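Local coordinates for protein DNA primase (Aquifex aeolicus, PDB 2AU3) that probably synthesises the short RNA primers, copied from single-stranded DNA, from which DNA polymerase starts during replication, at residues L256-S261 and E331-F336. Numbering follows the deposited sequence.
Sequences LLRLFS and EFIKEF
The guanidinium of Arg258, which lies against Ile333, is held by two acids, one beside each segment: NE forms a salt bridge to Asp330, just ahead of 331-336, and NH1 forms another to Glu262, just past 256-261. With acid groups on two of its nitrogens the group is held against swinging, and NH2, itself also hydrogen-bonded to a flanking residue, lies on the aliphatic part of 331-336. There it meets CG2 of Ile333 at 3.6 Å and CG of Lys334 at 3.8 Å, both lying obliquely to the guanidinium plane. Bends at chi2 and chi3 (-68° and -77°) fold the arginine chain; it runs past the Ile333 side chain in the opposite direction and crosses that of Lys334 nearly at right angles. The placing of Lys334 NZ is less certain, but it appears to bridge to Asp330 as well, so this carboxylate probably offsets two like charges.

Helices 253-261 and 329-336 both belong to the Toprim fold, where a largely parallel sheet carries helices on its faces; the short segments run 31° from parallel, with axes 11.2 Å apart. At that spacing the backbones stay well separated, and no hydrogen bond joins the two segments directly. On the side of the sheet, CD1 of Leu259 packs on CD1 of Ile333 at 3.9 Å. Ile333 serves both neighbours by its branching: CG2, anti to the backbone N, faces the arginine, while CG1 carries CD1 to the leucine. Leu341 of helix 338-347 touches both Leu259 and Ile333, and Val267 of strand 267-270 meets Leu259 from the sheet. The side chain of Leu259 lies about 9 Å from that of Asp295, a predicted magnesium ligand.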
# COMPACT_ATOMS: atom_id res chain seq x y z
N LEU A 256 3.79 0.37 -8.61
CA LEU A 256 3.98 1.26 -7.49
C LEU A 256 5.39 1.05 -6.93
O LEU A 256 6.12 2.01 -6.66
CB LEU A 256 2.93 1.02 -6.38
CG LEU A 256 2.97 2.00 -5.19
CD1 LEU A 256 1.54 2.22 -4.67
CD2 LEU A 256 3.87 1.54 -4.03
N LEU A 257 5.77 -0.22 -6.75
CA LEU A 257 7.05 -0.55 -6.16
C LEU A 257 8.18 -0.02 -7.01
O LEU A 257 9.20 0.43 -6.47
CB LEU A 257 7.17 -2.05 -5.99
CG LEU A 257 6.20 -2.60 -4.96
CD1 LEU A 257 6.33 -4.10 -4.89
CD2 LEU A 257 6.51 -1.95 -3.62
N ARG A 258 7.99 -0.03 -8.33
CA ARG A 258 8.95 0.51 -9.28
C ARG A 258 9.09 2.01 -9.17
O ARG A 258 10.20 2.52 -9.14
CB ARG A 258 8.55 0.16 -10.72
CG ARG A 258 8.90 -1.26 -11.12
CD ARG A 258 10.41 -1.52 -11.22
NE ARG A 258 10.92 -0.95 -12.46
CZ ARG A 258 11.91 -0.08 -12.54
NH1 ARG A 258 12.55 0.34 -11.47
NH2 ARG A 258 12.28 0.37 -13.72
N LEU A 259 7.97 2.73 -9.16
CA LEU A 259 8.03 4.20 -9.01
C LEU A 259 8.70 4.59 -7.69
O LEU A 259 9.60 5.46 -7.65
CB LEU A 259 6.63 4.82 -9.16
CG LEU A 259 6.26 5.41 -10.53
CD1 LEU A 259 6.18 4.34 -11.61
CD2 LEU A 259 4.90 6.14 -10.42
N PHE A 260 8.33 3.90 -6.61
CA PHE A 260 8.97 4.11 -5.29
C PHE A 260 10.48 3.79 -5.34
O PHE A 260 11.29 4.48 -4.72
CB PHE A 260 8.34 3.22 -4.23
CG PHE A 260 7.65 3.95 -3.15
CD1 PHE A 260 6.30 4.26 -3.28
CD2 PHE A 260 8.33 4.35 -2.02
CE1 PHE A 260 5.67 4.97 -2.27
CE2 PHE A 260 7.69 5.04 -1.02
CZ PHE A 260 6.35 5.34 -1.15
N SER A 261 10.85 2.74 -6.07
CA SER A 261 12.27 2.42 -6.31
C SER A 261 13.00 3.56 -6.98
O SER A 261 14.21 3.72 -6.83
CB SER A 261 12.40 1.14 -7.14
OG SER A 261 11.93 0.00 -6.42
N GLU A 331 8.86 -0.09 -18.21
CA GLU A 331 9.59 0.01 -19.48
C GLU A 331 9.91 1.44 -19.84
O GLU A 331 10.99 1.73 -20.37
CB GLU A 331 8.78 -0.66 -20.61
CG GLU A 331 8.63 -2.18 -20.46
CD GLU A 331 9.93 -2.95 -20.68
OE1 GLU A 331 11.00 -2.33 -20.90
OE2 GLU A 331 9.88 -4.21 -20.60
N PHE A 332 8.97 2.35 -19.58
CA PHE A 332 9.24 3.78 -19.77
C PHE A 332 10.45 4.24 -18.94
O PHE A 332 11.38 4.87 -19.45
CB PHE A 332 8.02 4.65 -19.48
CG PHE A 332 8.22 6.09 -19.89
CD1 PHE A 332 7.79 6.54 -21.13
CD2 PHE A 332 8.90 6.97 -19.07
CE1 PHE A 332 8.00 7.86 -21.51
CE2 PHE A 332 9.12 8.27 -19.44
CZ PHE A 332 8.66 8.73 -20.66
N ILE A 333 10.45 3.89 -17.66
CA ILE A 333 11.57 4.25 -16.78
C ILE A 333 12.86 3.62 -17.26
O ILE A 333 13.91 4.29 -17.28
CB ILE A 333 11.31 3.81 -15.32
CG1 ILE A 333 10.26 4.71 -14.67
CG2 ILE A 333 12.64 3.88 -14.49
CD1 ILE A 333 9.61 4.05 -13.40
N LYS A 334 12.81 2.34 -17.67
CA LYS A 334 14.06 1.70 -18.12
C LYS A 334 14.68 2.40 -19.33
O LYS A 334 15.90 2.55 -19.40
CB LYS A 334 13.88 0.21 -18.38
CG LYS A 334 13.90 -0.64 -17.06
CD LYS A 334 13.95 -2.15 -17.30
CE LYS A 334 12.87 -2.64 -18.22
NZ LYS A 334 11.55 -2.72 -17.53
N GLU A 335 13.84 2.84 -20.27
CA GLU A 335 14.35 3.39 -21.53
C GLU A 335 14.71 4.87 -21.41
O GLU A 335 15.74 5.32 -21.93
CB GLU A 335 13.35 3.18 -22.69
CG GLU A 335 13.81 3.80 -24.00
CD GLU A 335 13.05 3.32 -25.23
OE1 GLU A 335 12.14 2.47 -25.09
OE2 GLU A 335 13.38 3.79 -26.34
N PHE A 336 13.86 5.61 -20.71
CA PHE A 336 13.99 7.07 -20.66
C PHE A 336 14.47 7.63 -19.30
O PHE A 336 14.86 8.79 -19.22
CB PHE A 336 12.65 7.70 -21.08
CG PHE A 336 12.18 7.24 -22.46
CD1 PHE A 336 12.86 7.65 -23.60
CD2 PHE A 336 11.06 6.40 -22.60
CE1 PHE A 336 12.43 7.24 -24.88
CE2 PHE A 336 10.62 6.00 -23.87
CZ PHE A 336 11.32 6.43 -25.02